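Local coordinates for protein putative invasin (Yersinia pseudotuberculosis IP 31758, PDB 5N40) that probably mediates attachment of the bacterium to host cells, as an invasin-type adhesin with immunoglobulin-like domains and a C-type lectin-like domain, at residues G45-F50 with N86-N91; G120-L125 with S187-N192; P247-E252 with N263-A268. The protein carries 1 engineered substitution. All coordinates share one frame; numbering follows the deposited sequence.

Contact 1: residues G45-F50 with N86-N91; sequences GQTVAF and NVDGNN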
loop_
_atom_site.group_PDB
_atom_site.type_symbol
_atom_site.label_atom_id
_atom_site.label_comp_id
_atom_site.label_asym_id
_atom_site.label_seq_id
_atom_site.Cartn_x
_atom_site.Cartn_y
_atom_site.Cartn_z
ATOM N N GLY A 45 29.757 -48.289 15.171
ATOM C CA GLY A 45 28.606 -49.169 15.098
ATOM C C GLY A 45 27.380 -48.697 15.848
ATOM O O GLY A 45 26.523 -49.516 16.189
ATOM N N GLN A 46 27.260 -47.404 16.106
ATOM C CA GLN A 46 26.163 -46.892 16.913
ATOM C C GLN A 46 24.964 -46.479 16.061
ATOM O O GLN A 46 25.063 -46.271 14.848
ATOM C CB GLN A 46 26.635 -45.706 17.750
ATOM C CG GLN A 46 27.784 -46.054 18.673
ATOM C CD GLN A 46 27.443 -47.204 19.599
ATOM O OE1 GLN A 46 26.609 -47.068 20.495
ATOM N NE2 GLN A 46 28.075 -48.353 19.375
ATOM N N THR A 47 23.816 -46.357 16.734
ATOM C CA THR A 47 22.558 -45.936 16.118
ATOM C C THR A 47 22.363 -44.464 16.456
ATOM O O THR A 47 21.926 -44.118 17.557
ATOM C CB THR A 47 21.406 -46.799 16.616
ATOM O OG1 THR A 47 21.663 -48.159 16.244
ATOM C CG2 THR A 47 20.067 -46.333 16.012
ATOM N N VAL A 48 22.698 -43.603 15.499
ATOM C CA VAL A 48 22.754 -42.159 15.690
ATOM C C VAL A 48 21.623 -41.507 14.905
ATOM O O VAL A 48 21.333 -41.896 13.766
ATOM C CB VAL A 48 24.129 -41.622 15.242
ATOM C CG1 VAL A 48 24.192 -40.096 15.304
ATOM C CG2 VAL A 48 25.225 -42.234 16.098
ATOM N N ALA A 49 20.974 -40.522 15.525
ATOM C CA ALA A 49 19.938 -39.732 14.875
ATOM C C ALA A 49 20.193 -38.260 15.148
ATOM O O ALA A 49 20.668 -37.892 16.227
ATOM C CB ALA A 49 18.539 -40.121 15.365
ATOM N N PHE A 50 19.889 -37.422 14.158
ATOM C CA PHE A 50 19.986 -35.976 14.282
ATOM C C PHE A 50 18.597 -35.355 14.216
ATOM O O PHE A 50 17.682 -35.900 13.594
ATOM C CB PHE A 50 20.844 -35.365 13.166
ATOM C CG PHE A 50 22.271 -35.872 13.118
ATOM C CD1 PHE A 50 22.951 -36.236 14.267
ATOM C CD2 PHE A 50 22.933 -35.970 11.902
ATOM C CE1 PHE A 50 24.263 -36.697 14.197
ATOM C CE2 PHE A 50 24.229 -36.434 11.827
ATOM C CZ PHE A 50 24.896 -36.797 12.972
ATOM N N ASN A 86 21.013 -37.804 19.182
ATOM C CA ASN A 86 20.741 -38.836 20.169
ATOM C C ASN A 86 21.285 -40.167 19.661
ATOM O O ASN A 86 21.462 -40.373 18.456
ATOM C CB ASN A 86 19.234 -38.936 20.518
ATOM C CG ASN A 86 18.356 -39.216 19.321
ATOM O OD1 ASN A 86 18.292 -40.343 18.833
ATOM N ND2 ASN A 86 17.633 -38.195 18.863
ATOM N N VAL A 87 21.574 -41.053 20.607
ATOM C CA VAL A 87 22.156 -42.363 20.345
ATOM C C VAL A 87 21.269 -43.381 21.041
ATOM O O VAL A 87 21.031 -43.268 22.248
ATOM C CB VAL A 87 23.599 -42.463 20.867
ATOM C CG1 VAL A 87 24.187 -43.838 20.575
ATOM C CG2 VAL A 87 24.466 -41.356 20.275
ATOM N N ASP A 88 20.766 -44.356 20.288
ATOM C CA ASP A 88 19.805 -45.318 20.828
ATOM C C ASP A 88 18.611 -44.596 21.451
ATOM O O ASP A 88 18.053 -45.042 22.449
ATOM C CB ASP A 88 20.451 -46.242 21.866
ATOM C CG ASP A 88 21.532 -47.128 21.285
ATOM O OD1 ASP A 88 21.378 -47.599 20.139
ATOM O OD2 ASP A 88 22.530 -47.359 21.999
ATOM N N GLY A 89 18.227 -43.458 20.880
ATOM C CA GLY A 89 17.072 -42.730 21.357
ATOM C C GLY A 89 17.310 -41.865 22.578
ATOM O O GLY A 89 16.355 -41.245 23.064
ATOM N N ASN A 90 18.541 -41.794 23.078
ATOM C CA ASN A 90 18.888 -41.008 24.257
ATOM C C ASN A 90 19.724 -39.803 23.837
ATOM O O ASN A 90 20.680 -39.945 23.066
ATOM C CB ASN A 90 19.666 -41.863 25.265
ATOM C CG ASN A 90 19.073 -43.263 25.445
ATOM O OD1 ASN A 90 17.868 -43.425 25.638
ATOM N ND2 ASN A 90 19.928 -44.280 25.358
ATOM N N ASN A 91 19.379 -38.623 24.349
ATOM C CA ASN A 91 20.079 -37.415 23.934
ATOM C C ASN A 91 21.545 -37.490 24.320
ATOM O O ASN A 91 21.887 -37.895 25.433
ATOM C CB ASN A 91 19.461 -36.168 24.574
ATOM C CG ASN A 91 20.188 -34.887 24.169
ATOM O OD1 ASN A 91 20.122 -34.462 23.015
ATOM N ND2 ASN A 91 20.886 -34.269 25.118
HETATM O O HOH W 1 24.041 -47.051 19.412
HETATM O O HOH W 2 21.014 -49.551 18.292
HETATM O O HOH W 3 19.363 -42.648 18.084
#
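Ala49 and Asn86 form an antiparallel hydrogen-bonded pair in which Ala49 N donates to Asn86 O and Asn86 N returns a bond to Ala49 O, both 3.0 Å. The ladder's next bond runs from Asp88 N to Thr47 O, at 163° about the hydrogen. Between these rungs Val48 and Val87 are a non-hydrogen-bonded pair, and Val87 CA lies 3.3 Å from Thr47 O in a CA-H...O contact.

Beyond the ladder, water takes over. One molecule accepts from Thr47 N, donates to Gln46 OE1 at 2.8 Å and gives a weak bond to Asp88 OD1. A second links Thr47 OG1 to Asp88 OD1, donating to the carboxylate at 2.7 Å. The Asp88 side chain crosses that of Thr47 at about a right angle, and OD1 comes 3.6 Å from Thr47 CB. Gln46 NE2 makes a hydrogen bond to Thr44 O, just before the segment.

On the face bearing the alanine, Asn86 CG sits between its own backbone N and carbonyl carbon (chi1 58°), and OD1 approaches Ala49 CB to 3.5 Å. On the opposite face Val48 CG2 meets Val87 CG2 at 4.3 Å, while Val48 also packs on Leu33 of strand 28-34 and Val60 of strand 56-63.

The chain turns back through a type I' turn from Val87 to Asn90. The contact therefore joins edge strand 48-52 to strand 79-87 chiefly by main-chain bonds, and near the turn waters link the polar groups of Gln46, Thr47 and Asp88, consistent with a solvent-facing sheet margin.

Contact 2: residues G120-L125 with S187-N192; sequences GQAISL and SVTDPN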
loop_
_atom_site.group_PDB
_atom_site.type_symbol
_atom_site.label_atom_id
_atom_site.label_comp_id
_atom_site.label_asym_id
_atom_site.label_seq_id
_atom_site.Cartn_x
_atom_site.Cartn_y
_atom_site.Cartn_z
ATOM N N GLY A 120 -12.108 5.526 -0.654
ATOM C CA GLY A 120 -13.214 4.673 -0.281
ATOM C C GLY A 120 -13.160 3.303 -0.926
ATOM O O GLY A 120 -13.708 2.343 -0.371
ATOM N N GLN A 121 -12.534 3.199 -2.094
ATOM C CA GLN A 121 -12.300 1.922 -2.745
ATOM C C GLN A 121 -10.979 1.336 -2.251
ATOM O O GLN A 121 -10.167 2.017 -1.624
ATOM C CB GLN A 121 -12.274 2.087 -4.264
ATOM C CG GLN A 121 -13.582 2.544 -4.878
ATOM C CD GLN A 121 -13.490 2.658 -6.383
ATOM O OE1 GLN A 121 -12.776 3.511 -6.914
ATOM N NE2 GLN A 121 -14.205 1.788 -7.086
ATOM N N ALA A 122 -10.774 0.054 -2.539
ATOM C CA ALA A 122 -9.556 -0.656 -2.171
ATOM C C ALA A 122 -8.871 -1.182 -3.421
ATOM O O ALA A 122 -9.522 -1.768 -4.292
ATOM C CB ALA A 122 -9.851 -1.814 -1.214
ATOM N N ILE A 123 -7.564 -0.973 -3.497
ATOM C CA ILE A 123 -6.739 -1.533 -4.561
ATOM C C ILE A 123 -6.179 -2.868 -4.085
ATOM O O ILE A 123 -5.681 -2.983 -2.955
ATOM C CB ILE A 123 -5.611 -0.562 -4.952
ATOM C CG1 ILE A 123 -6.184 0.634 -5.704
ATOM C CG2 ILE A 123 -4.560 -1.258 -5.833
ATOM C CD1 ILE A 123 -5.190 1.770 -5.919
ATOM N N SER A 124 -6.263 -3.877 -4.945
ATOM C CA SER A 124 -5.697 -5.188 -4.659
ATOM C C SER A 124 -4.260 -5.214 -5.165
ATOM O O SER A 124 -4.020 -5.066 -6.366
ATOM C CB SER A 124 -6.522 -6.291 -5.317
ATOM O OG SER A 124 -6.049 -7.574 -4.935
ATOM N N LEU A 125 -3.315 -5.390 -4.251
ATOM C CA LEU A 125 -1.891 -5.355 -4.557
ATOM C C LEU A 125 -1.322 -6.740 -4.308
ATOM O O LEU A 125 -1.462 -7.279 -3.204
ATOM C CB LEU A 125 -1.178 -4.305 -3.696
ATOM C CG LEU A 125 0.301 -3.992 -3.955
ATOM C CD1 LEU A 125 0.632 -2.628 -3.377
ATOM C CD2 LEU A 125 1.231 -5.045 -3.374
ATOM N N SER A 187 -4.947 -5.659 0.679
ATOM C CA SER A 187 -5.940 -4.645 0.355
ATOM C C SER A 187 -5.420 -3.278 0.778
ATOM O O SER A 187 -5.111 -3.064 1.958
ATOM C CB SER A 187 -7.264 -4.959 1.047
ATOM O OG SER A 187 -8.254 -4.026 0.673
ATOM N N VAL A 188 -5.328 -2.358 -0.181
ATOM C CA VAL A 188 -4.767 -1.027 0.036
ATOM C C VAL A 188 -5.889 0.001 -0.022
ATOM O O VAL A 188 -6.670 0.018 -0.980
ATOM C CB VAL A 188 -3.691 -0.691 -1.009
ATOM C CG1 VAL A 188 -3.012 0.630 -0.661
ATOM C CG2 VAL A 188 -2.672 -1.816 -1.107
ATOM N N THR A 189 -5.932 0.889 0.974
ATOM C CA THR A 189 -6.913 1.967 1.040
ATOM C C THR A 189 -6.225 3.256 1.476
ATOM O O THR A 189 -5.131 3.241 2.042
ATOM C CB THR A 189 -8.060 1.653 2.014
ATOM O OG1 THR A 189 -7.519 1.342 3.304
ATOM C CG2 THR A 189 -8.914 0.492 1.512
ATOM N N ASP A 190 -6.899 4.380 1.235
ATOM C CA ASP A 190 -6.363 5.705 1.557
ATOM C C ASP A 190 -7.479 6.561 2.148
ATOM O O ASP A 190 -7.809 7.630 1.629
ATOM C CB ASP A 190 -5.751 6.351 0.314
ATOM C CG ASP A 190 -4.810 7.501 0.637
ATOM O OD1 ASP A 190 -4.553 7.768 1.834
ATOM O OD2 ASP A 190 -4.337 8.162 -0.319
ATOM N N PRO A 191 -8.074 6.115 3.260
ATOM C CA PRO A 191 -9.245 6.832 3.805
ATOM C C PRO A 191 -8.963 8.272 4.207
ATOM O O PRO A 191 -9.894 9.090 4.222
ATOM C CB PRO A 191 -9.647 5.977 5.014
ATOM C CG PRO A 191 -8.423 5.209 5.377
ATOM C CD PRO A 191 -7.710 4.950 4.086
ATOM N N ASN A 192 -7.717 8.618 4.529
ATOM C CA ASN A 192 -7.348 9.979 4.892
ATOM C C ASN A 192 -6.533 10.662 3.798
ATOM O O ASN A 192 -5.816 11.629 4.073
ATOM C CB ASN A 192 -6.580 9.974 6.214
ATOM C CG ASN A 192 -7.400 9.391 7.351
ATOM O OD1 ASN A 192 -8.446 9.929 7.708
ATOM N ND2 ASN A 192 -6.935 8.284 7.916
HETATM O O HOH W 4 -9.574 4.161 0.004
#
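Two neighbouring strands of an antiparallel sheet in the bacterial immunoglobulin-like domain meet here: the start of strand 123-131 and the end of strand 183-189. Their short segments approach to 4.9 Å between axes, with N-to-C directions 136° apart, so the pairing is antiparallel but markedly twisted.

Ile123 and Val188 are the hydrogen-bonded pair. Ile123 N gives a bond of 2.8 Å to Val188 O, and Val188 N gives one of 2.9 Å to Ile123 O. Val188 O is also approached by Ala122 CA, at 3.2 Å, in a CA-H...O contact that supplements the amide bond.

Val188 CG2, anti to its carbonyl carbon, lies 3.9 Å from Leu125 CB, and the two side chains cross obliquely. Beside them Ile123 CB and Val188 CB are 4.4 Å apart. Ala122 CB touches different atoms: Ser187 OG at 3.3 Å and the methyl CG2 of Thr189 at 3.7 Å. That methyl is equally close to Gln121 O, with Thr189 OG1 between the backbone N and the carbonyl carbon (chi1 55°).

Where the strands part, one water links the two backbones beyond the last direct bond. It donates to Gln121 O and accepts from Gly120 N and Asp190 N.

Ile123 and Leu125 pack against Thr112 of strand 106-112, and across the domain Ile123 rests on Val214 and Phe216 while Leu125 touches Thr212, all of strand 209-217 in the other sheet. Strand 183-189 is flanked on its far side by strand 165-166, where the backbone of Thr189 hydrogen-bonds to that of Gln165.

Contact 3: residues P247-E252 with N263-A268; sequences PYLAAE and NNETWA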
loop_
_atom_site.group_PDB
_atom_site.type_symbol
_atom_site.label_atom_id
_atom_site.label_comp_id
_atom_site.label_asym_id
_atom_site.label_seq_id
_atom_site.Cartn_x
_atom_site.Cartn_y
_atom_site.Cartn_z
ATOM N N PRO A 247 -18.028 23.593 -11.568
ATOM C CA PRO A 247 -17.308 24.834 -11.877
ATOM C C PRO A 247 -16.005 24.551 -12.611
ATOM O O PRO A 247 -15.447 23.452 -12.554
ATOM C CB PRO A 247 -17.052 25.461 -10.503
ATOM C CG PRO A 247 -17.179 24.345 -9.531
ATOM C CD PRO A 247 -18.164 23.382 -10.119
ATOM N N TYR A 248 -15.523 25.580 -13.305
ATOM C CA TYR A 248 -14.306 25.489 -14.101
ATOM C C TYR A 248 -13.079 25.793 -13.256
ATOM O O TYR A 248 -13.096 26.699 -12.415
ATOM C CB TYR A 248 -14.351 26.478 -15.270
ATOM C CG TYR A 248 -15.247 26.087 -16.420
ATOM C CD1 TYR A 248 -14.798 25.230 -17.412
ATOM C CD2 TYR A 248 -16.534 26.600 -16.532
ATOM C CE1 TYR A 248 -15.608 24.880 -18.477
ATOM C CE2 TYR A 248 -17.349 26.254 -17.588
ATOM C CZ TYR A 248 -16.879 25.394 -18.560
ATOM O OH TYR A 248 -17.675 25.045 -19.623
ATOM N N LEU A 249 -12.005 25.046 -13.501
ATOM C CA LEU A 249 -10.698 25.454 -13.013
ATOM C C LEU A 249 -10.266 26.742 -13.703
ATOM O O LEU A 249 -10.620 27.003 -14.853
ATOM C CB LEU A 249 -9.650 24.370 -13.276
ATOM C CG LEU A 249 -9.765 23.053 -12.506
ATOM C CD1 LEU A 249 -8.770 22.030 -13.064
ATOM C CD2 LEU A 249 -9.530 23.262 -11.023
ATOM N N ALA A 250 -9.487 27.549 -12.984
ATOM C CA ALA A 250 -8.886 28.729 -13.597
ATOM C C ALA A 250 -8.104 28.348 -14.848
ATOM O O ALA A 250 -8.165 29.043 -15.870
ATOM C CB ALA A 250 -7.987 29.434 -12.584
ATOM N N ALA A 251 -7.382 27.229 -14.791
ATOM C CA ALA A 251 -6.612 26.759 -15.937
ATOM C C ALA A 251 -7.499 26.365 -17.112
ATOM O O ALA A 251 -7.008 26.289 -18.242
ATOM C CB ALA A 251 -5.736 25.573 -15.520
ATOM N N GLU A 252 -8.784 26.101 -16.873
ATOM C CA GLU A 252 -9.733 25.803 -17.942
ATOM C C GLU A 252 -10.366 27.051 -18.549
ATOM O O GLU A 252 -10.904 26.979 -19.663
ATOM C CB GLU A 252 -10.836 24.875 -17.416
ATOM C CG GLU A 252 -10.365 23.443 -17.197
ATOM C CD GLU A 252 -11.373 22.562 -16.475
ATOM O OE1 GLU A 252 -12.029 23.044 -15.531
ATOM O OE2 GLU A 252 -11.497 21.372 -16.845
ATOM N N ASN A 263 -10.022 23.867 -1.637
ATOM C CA ASN A 263 -9.820 22.420 -1.701
ATOM C C ASN A 263 -8.636 22.079 -2.600
ATOM O O ASN A 263 -8.702 21.164 -3.422
ATOM C CB ASN A 263 -11.087 21.704 -2.167
ATOM C CG ASN A 263 -12.271 21.993 -1.266
ATOM O OD1 ASN A 263 -12.110 22.156 -0.056
ATOM N ND2 ASN A 263 -13.461 22.070 -1.848
ATOM N N ASN A 264 -7.548 22.838 -2.443
ATOM C CA ASN A 264 -6.270 22.577 -3.107
ATOM C C ASN A 264 -6.353 22.716 -4.623
ATOM O O ASN A 264 -5.509 22.170 -5.352
ATOM C CB ASN A 264 -5.733 21.195 -2.729
ATOM C CG ASN A 264 -5.304 21.124 -1.278
ATOM O OD1 ASN A 264 -4.696 22.059 -0.755
ATOM N ND2 ASN A 264 -5.628 20.021 -0.614
ATOM N N GLU A 265 -7.351 23.444 -5.112
ATOM C CA GLU A 265 -7.480 23.773 -6.523
ATOM C C GLU A 265 -7.780 25.261 -6.672
ATOM O O GLU A 265 -8.312 25.904 -5.760
ATOM C CB GLU A 265 -8.595 22.947 -7.190
ATOM C CG GLU A 265 -8.481 21.443 -6.994
ATOM C CD GLU A 265 -7.353 20.815 -7.809
ATOM O OE1 GLU A 265 -6.785 21.513 -8.685
ATOM O OE2 GLU A 265 -7.038 19.625 -7.560
ATOM N N THR A 266 -7.444 25.801 -7.845
ATOM C CA THR A 266 -7.672 27.206 -8.169
ATOM C C THR A 266 -8.797 27.308 -9.188
ATOM O O THR A 266 -8.675 26.811 -10.313
ATOM C CB THR A 266 -6.402 27.863 -8.710
ATOM O OG1 THR A 266 -5.388 27.811 -7.707
ATOM C CG2 THR A 266 -6.661 29.317 -9.082
ATOM N N TRP A 267 -9.868 27.984 -8.802
ATOM C CA TRP A 267 -11.097 28.014 -9.576
ATOM C C TRP A 267 -11.283 29.355 -10.265
ATOM O O TRP A 267 -10.917 30.407 -9.732
ATOM C CB TRP A 267 -12.292 27.733 -8.672
ATOM C CG TRP A 267 -12.176 26.415 -7.996
ATOM C CD1 TRP A 267 -11.691 26.170 -6.745
ATOM C CD2 TRP A 267 -12.530 25.149 -8.546
ATOM N NE1 TRP A 267 -11.745 24.828 -6.475
ATOM C CE2 TRP A 267 -12.252 24.178 -7.570
ATOM C CE3 TRP A 267 -13.066 24.742 -9.775
ATOM C CZ2 TRP A 267 -12.486 22.817 -7.787
ATOM C CZ3 TRP A 267 -13.303 23.409 -9.985
ATOM C CH2 TRP A 267 -13.012 22.456 -8.998
ATOM N N ALA A 268 -11.862 29.302 -11.460
ATOM C CA ALA A 268 -12.281 30.508 -12.156
ATOM C C ALA A 268 -13.547 31.064 -11.514
ATOM O O ALA A 268 -14.423 30.310 -11.082
ATOM C CB ALA A 268 -12.531 30.212 -13.632
HETATM O O HOH W 5 -6.545 26.166 -12.178
#
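A loop meets a strand in this buried contact of the adhesion domain, where the segment following strand 242-245 crosses strand 265-269. The backbone directions of 247-250 and 265-268 are 93° apart, and the backbones share a single bridge, Leu249 with Trp267, at a CA-CA distance of 4.3 Å.

Two amide bonds flank that bridge. Ala268 N donates to Tyr248 O at 3.0 Å, and Ala250 N to Thr266 O at 2.9 Å. In both, the donor is tilted well out of the carbonyl plane, as suits chains that cross. Thr266 O accepts again from a water that also accepts a hydrogen bond from Ala251 N.

The indole of Trp267 lies against the loop, its CG anti to the carbonyl carbon (chi1 -59°). Leu249 CD2 stands over one face, 4.0 Å from the centroid of the six-membered ring, a CH-pi contact. At the ring's edge, near its plane, Pro247 O approaches CZ3 and Tyr248 O approaches CE3, each to 3.3 Å. Trp267 NE1 forms a hydrogen bond with Glu262 O.

Glu252 OE1 accepts from Leu249 N at 2.9 Å, while its OE2 forms a salt bridge with Arg246. The indole thus has a methyl over one face, carbonyl oxygens close at its edge and a hydrogen bond at NE1, and Glu252 ties down the loop that supplies the first two.

How the contacts relate
Following the chain from the N terminus, the contacts come in series, neither nested nor crossing. Contact 1 closes a loop of 35 residues inside the invasin domain 3 range, contact 2 one of 61 residues in the bacterial immunoglobulin-like range, and contact 3 one of only 10 in the adhesion range. The first two join neighbouring strands of a sheet; the third fastens a loop across a strand. Centres of contacts 1 and 3 are 81 Å apart, on opposite sides of the chain's centre, whereas contacts 2 and 3 have nearest atoms about 10 Å apart without touching. Each therefore ties together its own part of an elongated, multidomain chain.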